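Local coordinates for 182aa long hypothetical protein (Pyrococcus horikoshii, PDB 2GAN), which is of unknown function but, as a GNAT-family protein, probably transfers an acetyl group from acetyl-CoA to an unidentified acceptor, at residues E110-D115 and S125-F130; G80-V85 and E129-R134; Y155-K160 and V172-N177. All coordinates share one frame; numbering follows the deposited sequence.

Interaction 1. Residues E110-D115 and S125-F130. With SO4 (sulfate ion), chain D; SO4 (sulfate ion), chain C.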
loop_
_atom_site.group_PDB
_atom_site.type_symbol
_atom_site.label_atom_id
_atom_site.label_comp_id
_atom_site.label_asym_id
_atom_site.label_seq_id
_atom_site.Cartn_x
_atom_site.Cartn_y
_atom_site.Cartn_z
ATOM N N GLU A 110 12.670 7.623 -10.066
ATOM C CA GLU A 110 12.538 7.525 -8.620
ATOM C C GLU A 110 12.195 8.894 -8.055
ATOM O O GLU A 110 11.987 9.852 -8.812
ATOM C CB GLU A 110 13.837 6.975 -7.996
ATOM C CG GLU A 110 15.113 7.755 -8.291
ATOM C CD GLU A 110 16.396 6.968 -7.950
ATOM O OE1 GLU A 110 17.459 7.600 -7.796
ATOM O OE2 GLU A 110 16.352 5.723 -7.845
ATOM N N PHE A 111 12.100 8.987 -6.732
ATOM C CA PHE A 111 11.789 10.264 -6.095
ATOM C C PHE A 111 10.501 10.827 -6.700
ATOM O O PHE A 111 10.393 12.028 -6.952
ATOM C CB PHE A 111 12.954 11.226 -6.332
ATOM C CG PHE A 111 13.049 12.328 -5.327
ATOM C CD1 PHE A 111 12.871 13.650 -5.711
ATOM C CD2 PHE A 111 13.398 12.053 -4.010
ATOM C CE1 PHE A 111 13.047 14.687 -4.799
ATOM C CE2 PHE A 111 13.577 13.077 -3.090
ATOM C CZ PHE A 111 13.406 14.395 -3.480
ATOM N N PHE A 112 9.538 9.935 -6.934
ATOM C CA PHE A 112 8.245 10.275 -7.525
ATOM C C PHE A 112 7.206 10.427 -6.428
ATOM O O PHE A 112 6.773 9.443 -5.848
ATOM C CB PHE A 112 7.792 9.153 -8.464
ATOM C CG PHE A 112 6.425 9.364 -9.075
ATOM C CD1 PHE A 112 5.606 8.270 -9.356
ATOM C CD2 PHE A 112 5.971 10.633 -9.405
ATOM C CE1 PHE A 112 4.355 8.433 -9.958
ATOM C CE2 PHE A 112 4.716 10.810 -10.010
ATOM C CZ PHE A 112 3.910 9.704 -10.285
ATOM N N VAL A 113 6.789 11.654 -6.156
ATOM C CA VAL A 113 5.801 11.854 -5.121
ATOM C C VAL A 113 4.891 13.014 -5.445
ATOM O O VAL A 113 5.143 13.772 -6.378
ATOM C CB VAL A 113 6.480 12.103 -3.757
ATOM C CG1 VAL A 113 6.677 13.598 -3.539
ATOM C CG2 VAL A 113 5.657 11.475 -2.659
ATOM N N VAL A 114 3.824 13.142 -4.672
ATOM C CA VAL A 114 2.879 14.231 -4.861
ATOM C C VAL A 114 2.437 14.741 -3.497
ATOM O O VAL A 114 2.211 13.955 -2.583
ATOM C CB VAL A 114 1.633 13.774 -5.643
ATOM C CG1 VAL A 114 0.611 14.903 -5.674
ATOM C CG2 VAL A 114 2.017 13.381 -7.061
ATOM N N ASP A 115 2.327 16.059 -3.368
ATOM C CA ASP A 115 1.901 16.679 -2.124
ATOM C C ASP A 115 0.577 16.028 -1.731
ATOM O O ASP A 115 -0.365 15.985 -2.527
ATOM C CB ASP A 115 1.720 18.188 -2.329
ATOM C CG ASP A 115 1.487 18.937 -1.028
ATOM O OD1 ASP A 115 2.239 19.897 -0.764
ATOM O OD2 ASP A 115 0.557 18.577 -0.277
ATOM N N SER A 125 0.183 11.844 -12.822
ATOM C CA SER A 125 0.130 11.388 -14.207
ATOM C C SER A 125 1.015 12.246 -15.107
ATOM O O SER A 125 1.732 11.721 -15.956
ATOM C CB SER A 125 -1.311 11.429 -14.731
ATOM O OG SER A 125 -2.161 10.603 -13.948
ATOM N N THR A 126 0.955 13.561 -14.908
ATOM C CA THR A 126 1.726 14.521 -15.695
ATOM C C THR A 126 3.215 14.325 -15.480
ATOM O O THR A 126 4.005 14.333 -16.432
ATOM C CB THR A 126 1.356 15.973 -15.307
ATOM O OG1 THR A 126 0.018 16.252 -15.728
ATOM C CG2 THR A 126 2.314 16.974 -15.945
ATOM N N LEU A 127 3.604 14.173 -14.219
ATOM C CA LEU A 127 5.004 13.964 -13.910
ATOM C C LEU A 127 5.488 12.659 -14.536
ATOM O O LEU A 127 6.411 12.669 -15.350
ATOM C CB LEU A 127 5.218 13.951 -12.391
ATOM C CG LEU A 127 5.198 15.334 -11.723
ATOM C CD1 LEU A 127 5.330 15.190 -10.217
ATOM C CD2 LEU A 127 6.351 16.172 -12.273
ATOM N N LEU A 128 4.843 11.547 -14.190
ATOM C CA LEU A 128 5.239 10.237 -14.710
ATOM C C LEU A 128 5.325 10.230 -16.239
ATOM O O LEU A 128 6.334 9.799 -16.806
ATOM C CB LEU A 128 4.268 9.154 -14.224
ATOM C CG LEU A 128 4.672 7.687 -14.420
ATOM C CD1 LEU A 128 6.052 7.424 -13.809
ATOM C CD2 LEU A 128 3.629 6.792 -13.770
ATOM N N GLU A 129 4.276 10.712 -16.903
ATOM C CA GLU A 129 4.264 10.773 -18.361
ATOM C C GLU A 129 5.474 11.556 -18.860
ATOM O O GLU A 129 6.159 11.142 -19.793
ATOM C CB GLU A 129 2.980 11.443 -18.862
ATOM C CG GLU A 129 3.009 11.780 -20.353
ATOM C CD GLU A 129 1.753 12.500 -20.825
ATOM O OE1 GLU A 129 1.414 13.564 -20.245
ATOM O OE2 GLU A 129 1.113 12.001 -21.784
ATOM N N PHE A 130 5.734 12.701 -18.244
ATOM C CA PHE A 130 6.879 13.506 -18.653
ATOM C C PHE A 130 8.178 12.710 -18.492
ATOM O O PHE A 130 9.010 12.690 -19.388
ATOM C CB PHE A 130 6.945 14.788 -17.821
ATOM C CG PHE A 130 8.042 15.724 -18.231
ATOM C CD1 PHE A 130 9.332 15.560 -17.746
ATOM C CD2 PHE A 130 7.787 16.771 -19.112
ATOM C CE1 PHE A 130 10.353 16.430 -18.124
ATOM C CE2 PHE A 130 8.803 17.645 -19.497
ATOM C CZ PHE A 130 10.090 17.470 -19.000
HETATM S S SO4 D . 12.665 6.555 -3.964
HETATM O O1 SO4 D . 11.341 7.115 -3.628
HETATM O O2 SO4 D . 12.509 5.351 -4.811
HETATM O O3 SO4 D . 13.351 6.191 -2.711
HETATM O O4 SO4 D . 13.451 7.556 -4.700
HETATM S S SO4 C . -2.717 11.689 -10.158
HETATM O O1 SO4 C . -4.029 12.188 -9.720
HETATM O O2 SO4 C . -2.705 10.226 -10.057
HETATM O O3 SO4 C . -1.668 12.259 -9.290
HETATM O O4 SO4 C . -2.453 12.084 -11.544
#
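Phe112 meets Leu127 and Leu128 with the far end of its ring. The contact is the first strand-to-helix step of the beta-alpha-beta unit 106-114, 123-137, 141-146 of a GNAT fold. Strand and helix axes run nearly antiparallel, at 157°. At the start of the helical segment, Ser125 grips a sulfate. Ser125 N donates to O4 of the sulfate (chain C) over 2.9 Å, nearly straight at 161°. Ser125 OG adds a second bond, 2.8 Å, to that O4. Gly122 N and Gly124 N of the same chain bind it too, as does Tyr156 OH of the second subunit. These amides at the start of the helix match the pyrophosphate-binding loop of GNAT enzymes, so the sulfate probably marks where an acetyl-CoA phosphate would sit. Next, Leu127 sets CB 4.0 Å from Phe112 CE2, and its CD1 lies against Val113 O. Leu128 follows and brings CB to Phe112 CZ, its side chain crossing that of Phe112 at about a right angle. Phe112 reaches both because its CG is anti to the backbone N (chi1 177°). Further on, the Phe130 ring meets Tyr70 edge-to-face. In strand 106-114, Glu110 pairs with Ala83 and Val113 with Thr81, so three steps face two: a beta bulge. At this bulge Phe111 N bonds to O4 of the other sulfate (chain D), 2.8 Å away.

Interaction 2. Residues G80-V85 and E129-R134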
loop_
_atom_site.group_PDB
_atom_site.type_symbol
_atom_site.label_atom_id
_atom_site.label_comp_id
_atom_site.label_asym_id
_atom_site.label_seq_id
_atom_site.Cartn_x
_atom_site.Cartn_y
_atom_site.Cartn_z
ATOM N N GLY A 80 5.149 18.483 -6.246
ATOM C CA GLY A 80 5.332 17.191 -6.886
ATOM C C GLY A 80 6.767 17.042 -7.351
ATOM O O GLY A 80 7.390 18.022 -7.741
ATOM N N THR A 81 7.306 15.829 -7.314
ATOM C CA THR A 81 8.690 15.619 -7.749
ATOM C C THR A 81 8.859 14.311 -8.502
ATOM O O THR A 81 8.062 13.384 -8.349
ATOM C CB THR A 81 9.671 15.509 -6.560
ATOM O OG1 THR A 81 9.451 14.249 -5.904
ATOM C CG2 THR A 81 9.474 16.630 -5.581
ATOM N N ILE A 82 9.921 14.250 -9.301
ATOM C CA ILE A 82 10.271 13.048 -10.039
ATOM C C ILE A 82 11.705 13.206 -10.560
ATOM O O ILE A 82 12.071 14.243 -11.117
ATOM C CB ILE A 82 9.285 12.766 -11.198
ATOM C CG1 ILE A 82 9.434 11.304 -11.637
ATOM C CG2 ILE A 82 9.527 13.730 -12.351
ATOM C CD1 ILE A 82 8.303 10.789 -12.546
ATOM N N ALA A 83 12.503 12.167 -10.350
ATOM C CA ALA A 83 13.908 12.160 -10.723
ATOM C C ALA A 83 14.274 11.070 -11.714
ATOM O O ALA A 83 13.695 9.983 -11.704
ATOM C CB ALA A 83 14.763 11.998 -9.461
ATOM N N LEU A 84 15.258 11.360 -12.559
ATOM C CA LEU A 84 15.733 10.394 -13.544
ATOM C C LEU A 84 17.201 10.075 -13.331
ATOM O O LEU A 84 18.010 10.974 -13.076
ATOM C CB LEU A 84 15.575 10.954 -14.944
ATOM C CG LEU A 84 14.149 11.407 -15.228
ATOM C CD1 LEU A 84 14.090 11.988 -16.637
ATOM C CD2 LEU A 84 13.194 10.232 -15.060
ATOM N N VAL A 85 17.540 8.796 -13.436
ATOM C CA VAL A 85 18.918 8.358 -13.304
ATOM C C VAL A 85 19.222 7.530 -14.537
ATOM O O VAL A 85 18.569 6.517 -14.783
ATOM C CB VAL A 85 19.157 7.495 -12.034
ATOM C CG1 VAL A 85 20.585 6.978 -12.023
ATOM C CG2 VAL A 85 18.915 8.338 -10.779
ATOM N N GLU A 129 4.276 10.712 -16.903
ATOM C CA GLU A 129 4.264 10.773 -18.361
ATOM C C GLU A 129 5.474 11.556 -18.860
ATOM O O GLU A 129 6.159 11.142 -19.793
ATOM C CB GLU A 129 2.980 11.443 -18.862
ATOM C CG GLU A 129 3.009 11.780 -20.353
ATOM C CD GLU A 129 1.753 12.500 -20.825
ATOM O OE1 GLU A 129 1.414 13.564 -20.245
ATOM O OE2 GLU A 129 1.113 12.001 -21.784
ATOM N N PHE A 130 5.734 12.701 -18.244
ATOM C CA PHE A 130 6.879 13.506 -18.653
ATOM C C PHE A 130 8.178 12.710 -18.492
ATOM O O PHE A 130 9.010 12.690 -19.388
ATOM C CB PHE A 130 6.945 14.788 -17.821
ATOM C CG PHE A 130 8.042 15.724 -18.231
ATOM C CD1 PHE A 130 9.332 15.560 -17.746
ATOM C CD2 PHE A 130 7.787 16.771 -19.112
ATOM C CE1 PHE A 130 10.353 16.430 -18.124
ATOM C CE2 PHE A 130 8.803 17.645 -19.497
ATOM C CZ PHE A 130 10.090 17.470 -19.000
ATOM N N ALA A 131 8.324 12.039 -17.350
ATOM C CA ALA A 131 9.511 11.252 -17.043
ATOM C C ALA A 131 9.720 10.090 -18.001
ATOM O O ALA A 131 10.836 9.838 -18.453
ATOM C CB ALA A 131 9.439 10.736 -15.609
ATOM N N VAL A 132 8.653 9.364 -18.298
ATOM C CA VAL A 132 8.767 8.245 -19.202
ATOM C C VAL A 132 9.226 8.732 -20.573
ATOM O O VAL A 132 10.127 8.139 -21.182
ATOM C CB VAL A 132 7.432 7.506 -19.319
ATOM C CG1 VAL A 132 7.474 6.537 -20.480
ATOM C CG2 VAL A 132 7.145 6.768 -18.012
ATOM N N LYS A 133 8.626 9.818 -21.060
ATOM C CA LYS A 133 9.013 10.356 -22.370
ATOM C C LYS A 133 10.432 10.922 -22.380
ATOM O O LYS A 133 11.171 10.741 -23.351
ATOM C CB LYS A 133 8.020 11.427 -22.834
ATOM C CG LYS A 133 6.848 10.843 -23.614
ATOM C CD LYS A 133 5.743 11.860 -23.874
ATOM C CE LYS A 133 4.510 11.170 -24.454
ATOM N NZ LYS A 133 3.295 12.024 -24.350
ATOM N N ARG A 134 10.821 11.600 -21.307
ATOM C CA ARG A 134 12.161 12.154 -21.248
ATOM C C ARG A 134 13.167 11.015 -21.409
ATOM O O ARG A 134 14.070 11.092 -22.236
ATOM C CB ARG A 134 12.377 12.878 -19.920
ATOM C CG ARG A 134 13.803 13.352 -19.685
ATOM C CD ARG A 134 14.282 14.291 -20.776
ATOM N NE ARG A 134 15.656 14.707 -20.509
ATOM C CZ ARG A 134 16.405 15.412 -21.347
ATOM N NH1 ARG A 134 15.924 15.788 -22.521
ATOM N NH2 ARG A 134 17.640 15.734 -21.012
#
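Helix 123-137 covers one face of the central GNAT sheet, and Ala131 is where it comes down on Ile82 and Leu84 of strand 78-85. Ala131 CB touches both side chains. Ala131 CB lies 3.3 Å from Ile82 CD1, tighter than ordinary van der Waals contact. Leu84 CD2 stands 3.8 Å from Ala131 CB. The CA atoms of Leu84 and Ala131, 7.2 Å apart, are the nearest pair across the two segments. Ile82 reaches Ala131 with an extended chain, CG1 anti to the backbone N (chi1 -162°) and CD1 carried straight on. Helix and strand run in nearly the same direction, 15° apart, as expected where the helix of a beta-alpha-beta unit lies over a strand antiparallel to its own first strand. Ile82 and Leu84 face the helix, while Ala83 between them points away from it. Thr81 packs on helix 14-27, on the other face of the sheet. One turn along, Arg134 puts its aliphatic part on the other branch of Leu84, with Arg134 CG 3.4 Å from Leu84 CD1. The bend at chi2 (58°) turns the rest of the Arg134 chain, whose NH2 forms a salt bridge to Glu68. On the exposed side of the helix, Lys133 NZ and Glu129 OE2 make a weak salt bridge of 3.4 Å.

Interaction 3. Residues Y155-K160 and V172-N177. With SO4 (sulfate ion), chain G.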
loop_
_atom_site.group_PDB
_atom_site.type_symbol
_atom_site.label_atom_id
_atom_site.label_comp_id
_atom_site.label_asym_id
_atom_site.label_seq_id
_atom_site.Cartn_x
_atom_site.Cartn_y
_atom_site.Cartn_z
ATOM N N TYR A 155 1.668 -3.622 6.365
ATOM C CA TYR A 155 2.310 -2.605 7.186
ATOM C C TYR A 155 1.562 -2.431 8.510
ATOM O O TYR A 155 2.166 -2.414 9.583
ATOM C CB TYR A 155 2.333 -1.271 6.436
ATOM C CG TYR A 155 3.185 -0.203 7.088
ATOM C CD1 TYR A 155 4.576 -0.265 7.033
ATOM C CD2 TYR A 155 2.594 0.887 7.733
ATOM C CE1 TYR A 155 5.366 0.744 7.601
ATOM C CE2 TYR A 155 3.373 1.894 8.302
ATOM C CZ TYR A 155 4.761 1.810 8.226
ATOM O OH TYR A 155 5.528 2.809 8.763
ATOM N N TYR A 156 0.242 -2.306 8.430
ATOM C CA TYR A 156 -0.573 -2.131 9.633
ATOM C C TYR A 156 -0.448 -3.333 10.575
ATOM O O TYR A 156 -0.136 -3.186 11.763
ATOM C CB TYR A 156 -2.041 -1.951 9.250
ATOM C CG TYR A 156 -2.926 -1.522 10.396
ATOM C CD1 TYR A 156 -3.046 -0.174 10.741
ATOM C CD2 TYR A 156 -3.663 -2.457 11.121
ATOM C CE1 TYR A 156 -3.885 0.235 11.771
ATOM C CE2 TYR A 156 -4.508 -2.062 12.154
ATOM C CZ TYR A 156 -4.614 -0.714 12.471
ATOM O OH TYR A 156 -5.461 -0.315 13.475
ATOM N N TYR A 157 -0.697 -4.520 10.033
ATOM C CA TYR A 157 -0.636 -5.742 10.816
ATOM C C TYR A 157 0.733 -5.951 11.464
ATOM O O TYR A 157 0.827 -6.300 12.645
ATOM C CB TYR A 157 -0.981 -6.946 9.937
ATOM C CG TYR A 157 -2.439 -7.061 9.520
ATOM C CD1 TYR A 157 -3.463 -6.953 10.457
ATOM C CD2 TYR A 157 -2.787 -7.384 8.204
ATOM C CE1 TYR A 157 -4.797 -7.173 10.105
ATOM C CE2 TYR A 157 -4.126 -7.610 7.838
ATOM C CZ TYR A 157 -5.118 -7.507 8.798
ATOM O OH TYR A 157 -6.422 -7.780 8.468
HETATM N N MSE A 158 1.785 -5.730 10.682
HETATM C CA MSE A 158 3.157 -5.888 11.145
HETATM C C MSE A 158 3.396 -5.172 12.478
HETATM O O MSE A 158 3.845 -5.783 13.442
HETATM C CB MSE A 158 4.119 -5.353 10.080
HETATM C CG MSE A 158 5.492 -5.994 10.095
HETATM SE SE MSE A 158 5.431 -7.863 9.598
HETATM C CE MSE A 158 5.747 -7.655 7.705
ATOM N N LYS A 159 3.086 -3.882 12.539
ATOM C CA LYS A 159 3.290 -3.123 13.767
ATOM C C LYS A 159 2.135 -3.332 14.739
ATOM O O LYS A 159 1.875 -2.500 15.601
ATOM C CB LYS A 159 3.459 -1.631 13.445
ATOM C CG LYS A 159 2.225 -0.959 12.882
ATOM C CD LYS A 159 2.583 0.288 12.080
ATOM C CE LYS A 159 3.316 1.329 12.916
ATOM N NZ LYS A 159 2.478 1.860 14.031
ATOM N N LYS A 160 1.452 -4.463 14.596
ATOM C CA LYS A 160 0.325 -4.794 15.454
ATOM C C LYS A 160 0.501 -6.178 16.076
ATOM O O LYS A 160 -0.446 -6.757 16.607
ATOM C CB LYS A 160 -0.964 -4.757 14.642
ATOM C CG LYS A 160 -2.034 -3.875 15.232
ATOM C CD LYS A 160 -1.578 -2.442 15.324
ATOM C CE LYS A 160 -2.680 -1.576 15.885
ATOM N NZ LYS A 160 -2.265 -0.153 15.981
ATOM N N VAL A 172 0.590 -12.991 0.817
ATOM C CA VAL A 172 1.574 -12.989 1.890
ATOM C C VAL A 172 0.860 -13.269 3.207
ATOM O O VAL A 172 0.222 -12.380 3.762
ATOM C CB VAL A 172 2.275 -11.628 2.008
ATOM C CG1 VAL A 172 3.209 -11.640 3.206
ATOM C CG2 VAL A 172 3.044 -11.317 0.735
ATOM N N ILE A 173 0.962 -14.496 3.705
ATOM C CA ILE A 173 0.305 -14.849 4.958
ATOM C C ILE A 173 1.084 -14.378 6.182
ATOM O O ILE A 173 2.300 -14.572 6.268
ATOM C CB ILE A 173 0.093 -16.372 5.080
ATOM C CG1 ILE A 173 -0.783 -16.882 3.934
ATOM C CG2 ILE A 173 -0.562 -16.700 6.410
ATOM C CD1 ILE A 173 -0.020 -17.185 2.672
ATOM N N LEU A 174 0.379 -13.752 7.125
ATOM C CA LEU A 174 0.997 -13.257 8.355
ATOM C C LEU A 174 0.352 -13.943 9.555
ATOM O O LEU A 174 -0.829 -14.292 9.520
ATOM C CB LEU A 174 0.805 -11.745 8.483
ATOM C CG LEU A 174 1.168 -10.875 7.280
ATOM C CD1 LEU A 174 0.629 -9.475 7.498
ATOM C CD2 LEU A 174 2.676 -10.850 7.084
ATOM N N LYS A 175 1.127 -14.122 10.617
ATOM C CA LYS A 175 0.636 -14.775 11.825
ATOM C C LYS A 175 0.879 -13.917 13.057
ATOM O O LYS A 175 1.960 -13.349 13.227
ATOM C CB LYS A 175 1.321 -16.134 12.010
ATOM C CG LYS A 175 0.956 -16.838 13.313
ATOM C CD LYS A 175 1.610 -18.212 13.429
ATOM C CE LYS A 175 1.249 -18.873 14.760
ATOM N NZ LYS A 175 1.784 -20.254 14.917
ATOM N N PHE A 176 -0.132 -13.822 13.913
ATOM C CA PHE A 176 -0.021 -13.042 15.138
ATOM C C PHE A 176 0.959 -13.694 16.102
ATOM O O PHE A 176 1.021 -14.922 16.202
ATOM C CB PHE A 176 -1.374 -12.933 15.832
ATOM C CG PHE A 176 -1.320 -12.214 17.145
ATOM C CD1 PHE A 176 -1.152 -10.836 17.191
ATOM C CD2 PHE A 176 -1.415 -12.914 18.341
ATOM C CE1 PHE A 176 -1.083 -10.166 18.415
ATOM C CE2 PHE A 176 -1.347 -12.249 19.567
ATOM C CZ PHE A 176 -1.180 -10.877 19.603
ATOM N N ASN A 177 1.715 -12.863 16.812
ATOM C CA ASN A 177 2.690 -13.333 17.795
ATOM C C ASN A 177 2.387 -12.625 19.118
ATOM O O ASN A 177 2.524 -11.403 19.232
ATOM C CB ASN A 177 4.114 -13.001 17.333
ATOM C CG ASN A 177 5.175 -13.797 18.078
ATOM O OD1 ASN A 177 5.303 -15.012 17.898
ATOM N ND2 ASN A 177 5.937 -13.116 18.925
HETATM S S SO4 G . -6.658 2.919 14.271
HETATM O O1 SO4 G . -6.934 2.320 15.580
HETATM O O2 SO4 G . -7.766 2.624 13.341
HETATM O O3 SO4 G . -5.404 2.362 13.744
HETATM O O4 SO4 G . -6.525 4.381 14.411
#
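Leu174 packs closely against Tyr157, and the contact becomes looser toward Met158. Leu174 CD1 lies 3.9 Å from Tyr157 CB and also comes near Tyr157 CD2. The two side chains cross at about a right angle. Tyr157 takes CG beside the backbone N (chi1 -71°), and its ring goes on to meet Phe162. The other branch of Leu174 is less closely covered: CD2 is 4.5 Å from CE of Met158, a selenomethionine. The contact joins helix 152-158 to the C-terminal hairpin 162-166/172-176. Residues 172-175 also pair antiparallel with a strand of the second subunit, so the sheet continues across the dimer interface. Past the helix end, Lys160 O lies in the plane of the Phe176 ring at its edge, 3.9 Å from CE1. Phe162 and Phe181 also meet that ring. Lys159 is exposed, and the Lys160 chain leads away to a weak bond with Ser125 of the second subunit. Tyr156 also turns from the hairpin. Tyr156 OH donates to O3 of the sulfate (chain G) over 2.7 Å, and Gly122 N, Gly124 N and Ser125 N of the second subunit hold the same ion.

Overall arrangement
From the N terminus, interaction 2 opens first, on strand 78-85. Interaction 1 opens next, on the neighbouring strand 106-114, and both close on helix 123-137. The shorter loop of interaction 1 therefore lies within the longer one of interaction 2, and they share Glu129 and Phe130. Together they fix one helix on two adjacent strands of the central sheet; Phe111 O probably bonds to Thr81 OG1 between them. Interaction 3 follows in series, after strand 141-146. It closes a short loop through strand 162-166 and ties helix 152-158 to the C-terminal hairpin. Its nearest atoms are about 14 Å from interaction 1, but both contacts touch the second subunit.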